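Local coordinates for pyoverdine biosynthesis protein PvcB (Pseudomonas aeruginosa, PDB 4YLM) that catalyses the iron- and 2-oxoglutarate-dependent oxidation of tyrosine isonitrile in the biosynthesis of paerucumarin, at residues 49-52 against 53-57; 278-281 against 282-286; 70-73 against 74-78; 151-154 against 155-159. All coordinates share one frame; numbering follows the deposited sequence.

Contact 1: 49-52 against 53-57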
loop_
_atom_site.group_PDB
_atom_site.type_symbol
_atom_site.label_atom_id
_atom_site.label_comp_id
_atom_site.label_asym_id
_atom_site.label_seq_id
_atom_site.Cartn_x
_atom_site.Cartn_y
_atom_site.Cartn_z
ATOM N N LYS A 49 -4.898 -4.224 5.175
ATOM C CA LYS A 49 -4.768 -3.451 6.408
ATOM C C LYS A 49 -5.098 -1.963 6.172
ATOM O O LYS A 49 -5.761 -1.322 6.995
ATOM C CB LYS A 49 -3.336 -3.587 6.932
ATOM C CG LYS A 49 -3.217 -3.720 8.426
ATOM C CD LYS A 49 -1.756 -3.883 8.868
ATOM C CE LYS A 49 -1.141 -5.190 8.366
ATOM N NZ LYS A 49 0.222 -5.376 8.952
ATOM N N GLY A 50 -4.621 -1.425 5.050
ATOM C CA GLY A 50 -4.973 -0.074 4.640
ATOM C C GLY A 50 -6.481 0.106 4.487
ATOM O O GLY A 50 -7.051 1.066 5.007
ATOM N N LEU A 51 -7.128 -0.813 3.774
ATOM C CA LEU A 51 -8.578 -0.751 3.593
ATOM C C LEU A 51 -9.327 -0.882 4.926
ATOM O O LEU A 51 -10.313 -0.187 5.150
ATOM C CB LEU A 51 -9.061 -1.838 2.627
ATOM C CG LEU A 51 -8.555 -1.771 1.179
ATOM C CD1 LEU A 51 -9.009 -3.005 0.394
ATOM C CD2 LEU A 51 -8.991 -0.469 0.497
ATOM N N ALA A 52 -8.863 -1.778 5.798
ATOM C CA ALA A 52 -9.500 -1.952 7.098
ATOM C C ALA A 52 -9.422 -0.670 7.911
ATOM O O ALA A 52 -10.344 -0.331 8.652
ATOM C CB ALA A 52 -8.870 -3.129 7.873
ATOM N N ARG A 53 -8.322 0.057 7.773
ATOM C CA ARG A 53 -8.179 1.287 8.534
ATOM C C ARG A 53 -9.101 2.425 8.069
ATOM O O ARG A 53 -9.483 3.279 8.869
ATOM C CB ARG A 53 -6.719 1.732 8.552
ATOM C CG ARG A 53 -5.899 0.913 9.524
ATOM C CD ARG A 53 -4.406 1.091 9.302
ATOM N NE ARG A 53 -3.648 0.431 10.360
ATOM C CZ ARG A 53 -2.451 -0.115 10.177
ATOM N NH1 ARG A 53 -1.882 -0.076 8.977
ATOM N NH2 ARG A 53 -1.832 -0.704 11.192
ATOM N N SER A 54 -9.454 2.444 6.784
ATOM C CA SER A 54 -10.272 3.551 6.260
ATOM C C SER A 54 -11.752 3.178 6.121
ATOM O O SER A 54 -12.631 4.024 6.282
ATOM C CB SER A 54 -9.735 4.012 4.906
ATOM O OG SER A 54 -9.782 2.914 3.995
ATOM N N HIS A 55 -12.022 1.907 5.826
ATOM C CA HIS A 55 -13.391 1.430 5.704
ATOM C C HIS A 55 -13.880 0.787 7.013
ATOM O O HIS A 55 -15.075 0.554 7.170
ATOM C CB HIS A 55 -13.512 0.407 4.577
ATOM C CG HIS A 55 -13.241 0.960 3.208
ATOM N ND1 HIS A 55 -14.182 1.667 2.489
ATOM C CD2 HIS A 55 -12.149 0.869 2.410
ATOM C CE1 HIS A 55 -13.677 1.997 1.313
ATOM N NE2 HIS A 55 -12.440 1.536 1.244
ATOM N N HIS A 56 -12.942 0.463 7.910
ATOM C CA HIS A 56 -13.227 -0.058 9.267
ATOM C C HIS A 56 -13.726 -1.493 9.373
ATOM O O HIS A 56 -13.503 -2.157 10.387
ATOM C CB HIS A 56 -14.141 0.903 10.059
ATOM C CG HIS A 56 -13.663 2.320 10.032
ATOM N ND1 HIS A 56 -12.387 2.677 10.414
ATOM C CD2 HIS A 56 -14.276 3.467 9.643
ATOM C CE1 HIS A 56 -12.235 3.984 10.270
ATOM N NE2 HIS A 56 -13.365 4.487 9.801
ATOM N N LEU A 57 -14.407 -1.979 8.346
ATOM C CA LEU A 57 -14.919 -3.344 8.360
ATOM C C LEU A 57 -14.839 -3.934 6.960
ATOM O O LEU A 57 -15.473 -3.430 6.034
ATOM C CB LEU A 57 -16.384 -3.374 8.856
ATOM C CG LEU A 57 -17.011 -4.760 9.062
ATOM C CD1 LEU A 57 -16.226 -5.580 10.092
ATOM C CD2 LEU A 57 -18.492 -4.668 9.486
#
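Lys-49 and Arg-53 sit one turn apart on the last turns of helix 45-55, where the i to i+4 bond from Arg-53 N to Lys-49 O (3.0 Å) is followed by a shorter, straighter one from His-55 N to Leu-51 O (2.8 Å, 162° at the hydrogen). At His-56 the chain takes a positive phi of 73°, and its N-H makes a weak bond to Ala-52 O as the helix gives way to the strand beginning at Leu-57. The Lys-49 and Arg-53 side chains run side by side in the same direction. Lys-49 CG lies 3.9 Å above one face of the guanidinium, toward its rim, and Lys-49 CD is 3.8 Å from Arg-53 NH1. Two residues along, Leu-51 CD2 touches His-55 CD2 at 3.9 Å, while Leu-51 O lies at the edge of that imidazole, near its plane. His-55 NE2 bonds to Asp-9 O of the second subunit. Although both ends are cationic, Lys-49 NZ and Arg-53 NH2 stay 5.6 Å apart; NZ bonds to Phe-79 O, whereas Arg-53 forms salt bridges with Glu-123 and Glu-282, acids that probably offset the like charges and let the aliphatic lysine chain pack on the guanidinium.

Contact 2: 278-281 against 282-286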
loop_
_atom_site.group_PDB
_atom_site.type_symbol
_atom_site.label_atom_id
_atom_site.label_comp_id
_atom_site.label_asym_id
_atom_site.label_seq_id
_atom_site.Cartn_x
_atom_site.Cartn_y
_atom_site.Cartn_z
ATOM N N HIS A 278 -6.611 -11.871 17.086
ATOM C CA HIS A 278 -6.351 -10.461 17.332
ATOM C C HIS A 278 -5.011 -10.068 16.709
ATOM O O HIS A 278 -4.059 -10.844 16.762
ATOM C CB HIS A 278 -6.291 -10.193 18.835
ATOM C CG HIS A 278 -7.631 -10.036 19.485
ATOM N ND1 HIS A 278 -7.913 -10.550 20.731
ATOM C CD2 HIS A 278 -8.749 -9.384 19.084
ATOM C CE1 HIS A 278 -9.154 -10.232 21.067
ATOM N NE2 HIS A 278 -9.684 -9.530 20.082
ATOM N N ILE A 279 -4.935 -8.870 16.133
ATOM C CA ILE A 279 -3.680 -8.360 15.570
ATOM C C ILE A 279 -3.317 -7.092 16.313
ATOM O O ILE A 279 -4.144 -6.194 16.442
ATOM C CB ILE A 279 -3.814 -8.028 14.072
ATOM C CG1 ILE A 279 -4.443 -9.202 13.312
ATOM C CG2 ILE A 279 -2.452 -7.578 13.479
ATOM C CD1 ILE A 279 -3.587 -10.441 13.260
ATOM N N HIS A 280 -2.083 -7.017 16.799
ATOM C CA HIS A 280 -1.615 -5.846 17.526
ATOM C C HIS A 280 -1.597 -4.626 16.616
ATOM O O HIS A 280 -1.469 -4.753 15.399
ATOM C CB HIS A 280 -0.189 -6.075 18.031
ATOM C CG HIS A 280 -0.114 -6.797 19.341
ATOM N ND1 HIS A 280 -0.640 -6.281 20.507
ATOM C CD2 HIS A 280 0.438 -7.990 19.673
ATOM C CE1 HIS A 280 -0.415 -7.123 21.499
ATOM N NE2 HIS A 280 0.244 -8.164 21.021
ATOM N N ALA A 281 -1.728 -3.456 17.220
ATOM C CA ALA A 281 -1.403 -2.196 16.558
ATOM C C ALA A 281 0.101 -2.142 16.255
ATOM O O ALA A 281 0.863 -2.999 16.712
ATOM C CB ALA A 281 -1.824 -1.011 17.451
ATOM N N GLU A 282 0.521 -1.144 15.479
ATOM C CA GLU A 282 1.909 -1.035 15.028
ATOM C C GLU A 282 2.500 0.281 15.504
ATOM O O GLU A 282 2.282 1.315 14.882
ATOM C CB GLU A 282 1.997 -1.064 13.501
ATOM C CG GLU A 282 1.611 -2.365 12.840
ATOM C CD GLU A 282 1.627 -2.249 11.326
ATOM O OE1 GLU A 282 2.562 -2.783 10.698
ATOM O OE2 GLU A 282 0.712 -1.613 10.762
ATOM N N PRO A 283 3.250 0.244 16.612
ATOM C CA PRO A 283 3.531 -1.002 17.320
ATOM C C PRO A 283 2.455 -1.273 18.367
ATOM O O PRO A 283 1.486 -0.512 18.476
ATOM C CB PRO A 283 4.868 -0.701 17.996
ATOM C CG PRO A 283 4.746 0.766 18.361
ATOM C CD PRO A 283 3.917 1.399 17.244
ATOM N N ALA A 284 2.627 -2.340 19.139
ATOM C CA ALA A 284 1.590 -2.751 20.087
ATOM C C ALA A 284 1.070 -1.579 20.916
ATOM O O ALA A 284 1.835 -0.716 21.340
ATOM C CB ALA A 284 2.090 -3.885 20.983
ATOM N N LEU A 285 -0.237 -1.551 21.150
ATOM C CA LEU A 285 -0.864 -0.424 21.838
ATOM C C LEU A 285 -1.099 -0.690 23.328
ATOM O O LEU A 285 -1.967 -1.481 23.698
ATOM C CB LEU A 285 -2.212 -0.085 21.186
ATOM C CG LEU A 285 -3.059 0.968 21.905
ATOM C CD1 LEU A 285 -2.297 2.278 22.011
ATOM C CD2 LEU A 285 -4.402 1.179 21.195
ATOM N N ARG A 286 -0.342 -0.008 24.178
ATOM C CA ARG A 286 -0.580 -0.074 25.613
ATOM C C ARG A 286 -1.970 0.481 25.905
ATOM O O ARG A 286 -2.323 1.564 25.430
ATOM C CB ARG A 286 0.486 0.740 26.346
ATOM C CG ARG A 286 0.342 0.772 27.851
ATOM C CD ARG A 286 1.491 1.555 28.462
ATOM N NE ARG A 286 1.421 1.600 29.918
ATOM C CZ ARG A 286 0.835 2.575 30.603
ATOM N NH1 ARG A 286 0.256 3.582 29.958
ATOM N NH2 ARG A 286 0.821 2.538 31.930
HETATM O O HOH W 1 -1.712 -3.618 20.157
#
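The His-280 imidazole carries the methyl group of Ala-284 over one face, a CH-pi contact in which Ala-284 CB stands 4.1 Å from the ring centroid and 29° off the ring normal. The methyl is displaced toward ND1, with Ala-284 CB and His-280 ND1 3.7 Å apart. This overlap closes a corner in strand 272-286: the chain bends at Glu-282 and Pro-283, whose peptide bond is cis, and the short segments before and after it run at 76° to each other. Across the corner, Ala-281 CB packs against Leu-285 CB at 3.9 Å, and the Leu-285 side chain also packs on Pro-188 and Arg-189. One water bridges the two arms of the corner. It accepts from Ala-281 N at 2.9 Å and from Leu-285 N at 2.7 Å, and also bonds to His-280 ND1 at 2.9 Å, lying in the plane of the imidazole at its edge. Glu-282, at the turn itself, sends its extended chain away from the corner to a salt bridge with Arg-53. Before the bend, His-278 NE2 bonds to Asp-114, probably a ligand of the catalytic iron, which would link this strand to the metal site. With two backbone amides and an imidazole nitrogen as its partners, the water supplies polar links that direct backbone pairing does not provide here, and its bond to ND1 probably helps fix the rotation of the ring beneath the Ala-284 methyl.

Contact 3: 70-73 against 74-78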
loop_
_atom_site.group_PDB
_atom_site.type_symbol
_atom_site.label_atom_id
_atom_site.label_comp_id
_atom_site.label_asym_id
_atom_site.label_seq_id
_atom_site.Cartn_x
_atom_site.Cartn_y
_atom_site.Cartn_z
ATOM N N GLU A 70 -4.604 -23.941 12.239
ATOM C CA GLU A 70 -3.170 -23.808 12.077
ATOM C C GLU A 70 -2.851 -22.953 10.841
ATOM O O GLU A 70 -1.978 -22.087 10.887
ATOM C CB GLU A 70 -2.532 -25.198 11.940
ATOM C CG GLU A 70 -2.512 -26.040 13.229
ATOM C CD GLU A 70 -3.836 -26.762 13.559
ATOM O OE1 GLU A 70 -4.839 -26.610 12.825
ATOM O OE2 GLU A 70 -3.868 -27.493 14.576
ATOM N N SER A 71 -3.556 -23.213 9.742
ATOM C CA SER A 71 -3.381 -22.447 8.514
ATOM C C SER A 71 -3.765 -20.984 8.745
ATOM O O SER A 71 -3.023 -20.070 8.377
ATOM C CB SER A 71 -4.225 -23.051 7.390
ATOM O OG SER A 71 -4.038 -22.338 6.178
ATOM N N LEU A 72 -4.912 -20.760 9.380
ATOM C CA LEU A 72 -5.315 -19.397 9.730
ATOM C C LEU A 72 -4.239 -18.715 10.557
ATOM O O LEU A 72 -3.909 -17.569 10.324
ATOM C CB LEU A 72 -6.652 -19.388 10.485
ATOM C CG LEU A 72 -7.173 -18.055 11.039
ATOM C CD1 LEU A 72 -7.359 -17.007 9.942
ATOM C CD2 LEU A 72 -8.488 -18.283 11.791
ATOM N N THR A 73 -3.685 -19.427 11.527
ATOM C CA THR A 73 -2.676 -18.848 12.402
ATOM C C THR A 73 -1.425 -18.410 11.625
ATOM O O THR A 73 -0.933 -17.300 11.815
ATOM C CB THR A 73 -2.292 -19.852 13.519
ATOM O OG1 THR A 73 -3.441 -20.115 14.331
ATOM C CG2 THR A 73 -1.198 -19.298 14.400
ATOM N N ARG A 74 -0.907 -19.280 10.766
ATOM C CA ARG A 74 0.269 -18.928 9.972
ATOM C C ARG A 74 -0.020 -17.707 9.091
ATOM O O ARG A 74 0.812 -16.796 8.973
ATOM C CB ARG A 74 0.740 -20.114 9.116
ATOM C CG ARG A 74 1.310 -21.289 9.927
ATOM C CD ARG A 74 1.932 -22.355 9.025
ATOM N NE ARG A 74 0.962 -22.961 8.121
ATOM C CZ ARG A 74 0.251 -24.049 8.405
ATOM N NH1 ARG A 74 0.411 -24.660 9.572
ATOM N NH2 ARG A 74 -0.612 -24.528 7.518
ATOM N N TYR A 75 -1.205 -17.682 8.483
ATOM C CA TYR A 75 -1.598 -16.526 7.689
ATOM C C TYR A 75 -1.564 -15.259 8.521
ATOM O O TYR A 75 -1.058 -14.227 8.070
ATOM C CB TYR A 75 -2.991 -16.694 7.086
ATOM C CG TYR A 75 -3.502 -15.412 6.463
ATOM C CD1 TYR A 75 -3.170 -15.074 5.156
ATOM C CD2 TYR A 75 -4.298 -14.532 7.190
ATOM C CE1 TYR A 75 -3.627 -13.899 4.587
ATOM C CE2 TYR A 75 -4.755 -13.357 6.629
ATOM C CZ TYR A 75 -4.413 -13.044 5.326
ATOM O OH TYR A 75 -4.860 -11.867 4.758
ATOM N N CYS A 76 -2.114 -15.324 9.733
ATOM C CA CYS A 76 -2.191 -14.129 10.570
ATOM C C CYS A 76 -0.826 -13.652 11.038
ATOM O O CYS A 76 -0.628 -12.446 11.215
ATOM C CB CYS A 76 -3.127 -14.327 11.766
ATOM S SG CYS A 76 -4.872 -14.377 11.298
ATOM N N HIS A 77 0.111 -14.585 11.233
ATOM C CA HIS A 77 1.481 -14.211 11.593
ATOM C C HIS A 77 2.155 -13.451 10.442
ATOM O O HIS A 77 3.028 -12.610 10.674
ATOM C CB HIS A 77 2.323 -15.439 11.981
ATOM C CG HIS A 77 2.028 -15.977 13.349
ATOM N ND1 HIS A 77 2.164 -15.220 14.492
ATOM C CD2 HIS A 77 1.625 -17.206 13.757
ATOM C CE1 HIS A 77 1.848 -15.955 15.545
ATOM N NE2 HIS A 77 1.515 -17.163 15.125
ATOM N N ASP A 78 1.775 -13.762 9.199
ATOM C CA ASP A 78 2.279 -12.996 8.056
ATOM C C ASP A 78 1.559 -11.654 7.965
ATOM O O ASP A 78 2.144 -10.642 7.601
ATOM C CB ASP A 78 2.082 -13.754 6.737
ATOM C CG ASP A 78 2.794 -13.076 5.565
ATOM O OD1 ASP A 78 4.023 -12.888 5.659
ATOM O OD2 ASP A 78 2.134 -12.714 4.562
#
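Arg-74 folds back along helix 69-79 so that one face of its guanidinium lies over the preceding turn, with Ser-71 CA 3.6 Å and Glu-70 O 3.7 Å from the guanidinium plane, both toward its rim. A bend at chi3 (-62°) brings the group back there, and its two terminal nitrogens settle on neighbouring residues: Arg-74 NH1 is 3.8 Å from Glu-70 CB, and Arg-74 NH2 is 3.9 Å from Ser-71 CB. The Glu-70 chain bends at chi2, and Glu-70 OE1 stays 6.5 Å from Arg-74 NH1. Instead, Arg-74 NE forms a salt bridge with Glu-191 of the third subunit, which also bonds to Ser-71 OG. Further round the helix, Thr-73 and His-77 lie side by side and point the same way. Thr-73 CG2, set anti to its amide nitrogen, meets the CD2-NE2 side of the imidazole, 3.5 Å from His-77 NE2, while the threonine hydroxyl bonds back to Ala-69 O. On the buried side, Leu-72 CD1 touches Cys-76 SG at 3.9 Å, and both side chains rest on Val-277 of strand 272-286. Regular i to i+4 backbone bonds link the two segments, that from Tyr-75 N to Ser-71 O being nearly straight at 169°. The helix therefore offers an apolar side to the sheet and a polar one to the neighbouring subunit, where packing across the Ser-71 backbone probably helps orient Arg-74, and Glu-191 is likely to balance its charge and that of nearby Arg-186 of the third subunit.

Contact 4: 151-154 against 155-159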
loop_
_atom_site.group_PDB
_atom_site.type_symbol
_atom_site.label_atom_id
_atom_site.label_comp_id
_atom_site.label_asym_id
_atom_site.label_seq_id
_atom_site.Cartn_x
_atom_site.Cartn_y
_atom_site.Cartn_z
ATOM N N GLN A 151 -21.422 11.788 13.794
ATOM C CA GLN A 151 -22.003 12.682 12.789
ATOM C C GLN A 151 -23.523 12.779 12.942
ATOM O O GLN A 151 -24.148 13.678 12.393
ATOM C CB GLN A 151 -21.688 12.207 11.362
ATOM C CG GLN A 151 -20.218 11.928 11.068
ATOM C CD GLN A 151 -19.301 13.027 11.530
ATOM O OE1 GLN A 151 -19.456 14.180 11.142
ATOM N NE2 GLN A 151 -18.326 12.673 12.369
ATOM N N LEU A 152 -24.116 11.834 13.664
ATOM C CA LEU A 152 -25.564 11.819 13.853
ATOM C C LEU A 152 -26.013 12.640 15.054
ATOM O O LEU A 152 -27.162 13.075 15.122
ATOM C CB LEU A 152 -26.073 10.389 13.986
ATOM C CG LEU A 152 -25.996 9.579 12.694
ATOM C CD1 LEU A 152 -26.069 8.088 12.972
ATOM C CD2 LEU A 152 -27.094 10.016 11.738
ATOM N N ALA A 153 -25.107 12.846 16.000
ATOM C CA ALA A 153 -25.438 13.529 17.244
ATOM C C ALA A 153 -25.830 14.982 16.994
ATOM O O ALA A 153 -25.198 15.668 16.191
ATOM C CB ALA A 153 -24.253 13.471 18.189
ATOM N N ASP A 154 -26.857 15.465 17.694
ATOM C CA ASP A 154 -27.178 16.888 17.628
ATOM C C ASP A 154 -26.342 17.653 18.646
ATOM O O ASP A 154 -25.648 17.049 19.468
ATOM C CB ASP A 154 -28.681 17.158 17.811
ATOM C CG ASP A 154 -29.173 16.870 19.219
ATOM O OD1 ASP A 154 -30.278 16.307 19.341
ATOM O OD2 ASP A 154 -28.473 17.216 20.197
ATOM N N SER A 155 -26.407 18.979 18.571
ATOM C CA SER A 155 -25.612 19.864 19.415
ATOM C C SER A 155 -25.645 19.498 20.895
ATOM O O SER A 155 -24.611 19.503 21.561
ATOM C CB SER A 155 -26.093 21.307 19.248
ATOM O OG SER A 155 -26.229 21.636 17.878
ATOM N N SER A 156 -26.829 19.191 21.415
ATOM C CA SER A 156 -26.968 18.941 22.846
ATOM C C SER A 156 -26.515 17.525 23.211
ATOM O O SER A 156 -25.870 17.316 24.242
ATOM C CB SER A 156 -28.404 19.214 23.329
ATOM O OG SER A 156 -29.330 18.297 22.767
ATOM N N GLU A 157 -26.846 16.553 22.371
ATOM C CA GLU A 157 -26.331 15.198 22.570
ATOM C C GLU A 157 -24.799 15.226 22.635
ATOM O O GLU A 157 -24.178 14.669 23.545
ATOM C CB GLU A 157 -26.814 14.265 21.454
ATOM C CG GLU A 157 -28.290 13.885 21.556
ATOM C CD GLU A 157 -28.784 13.121 20.348
ATOM O OE1 GLU A 157 -28.363 13.459 19.221
ATOM O OE2 GLU A 157 -29.584 12.168 20.515
ATOM N N LEU A 158 -24.195 15.906 21.672
ATOM C CA LEU A 158 -22.744 15.970 21.560
ATOM C C LEU A 158 -22.096 16.629 22.787
ATOM O O LEU A 158 -21.091 16.131 23.315
ATOM C CB LEU A 158 -22.371 16.719 20.277
ATOM C CG LEU A 158 -20.923 16.703 19.795
ATOM C CD1 LEU A 158 -20.418 15.258 19.611
ATOM C CD2 LEU A 158 -20.811 17.493 18.497
ATOM N N GLU A 159 -22.666 17.751 23.230
ATOM C CA GLU A 159 -22.193 18.437 24.437
ATOM C C GLU A 159 -22.206 17.509 25.656
ATOM O O GLU A 159 -21.261 17.480 26.444
ATOM C CB GLU A 159 -23.049 19.682 24.720
#
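A capping box opens helix 155-163: Asp-154 is the N-cap residue, and its side chain and that of Glu-157 each accept a bond from the other's backbone N-H. Asp-154 OD2 takes the amide of Glu-157 at 2.8 Å, nearly straight at 176° and almost along the carboxylate C-O direction. In return, Glu-157 OE1 accepts from Asp-154 N at 2.9 Å through its anti lone pair. The same Asp-154 OD2 also receives the hydroxyl of Ser-156, whose OG approaches on the syn side at 2.9 Å, from the opposite face of the carboxylate plane to Glu-157 N; Ser-156 N adds a weak bond. With chi1 of 69°, Asp-154 CG sits between its own backbone N and carbonyl carbon, which turns the carboxylate toward the amides of the first turn. The two acids cross at about a right angle, leaving Asp-154 OD1 and Glu-157 OE1 3.4 Å apart, a like-charge approach that the salt bridge from Arg-233 to Glu-157 OE1 probably eases. Arg-233 belongs to helix 224-235 and bonds to Leu-152 O as well, tying both sides of the turn to that helix. Next to the box, Ala-153 CB packs on Leu-158 CB at 4.3 Å, and Leu-158 N closes the first helical turn on Asp-154 O.

Each contact is local and closes only its own turn, so along the chain the four stand in series, neither nesting nor crossing. From the N terminus, contact 1 ends the helix of the beta-alpha-beta unit formed by strand 29-33, helix 45-55 and strand 57-60. Contact 3 follows on helix 69-79, contact 4 starts helix 155-163, and contact 2 bends the late strand 272-286. That strand brings distant parts together: Glu-282 joins contact 2 to Arg-53 of contact 1, and Ile-279 CD1 packs against the backbone O of Cys-76 in contact 3. Contact 4 stands apart, its centre about 42 Å from that of contact 3, on the opposite side of the chain's centre.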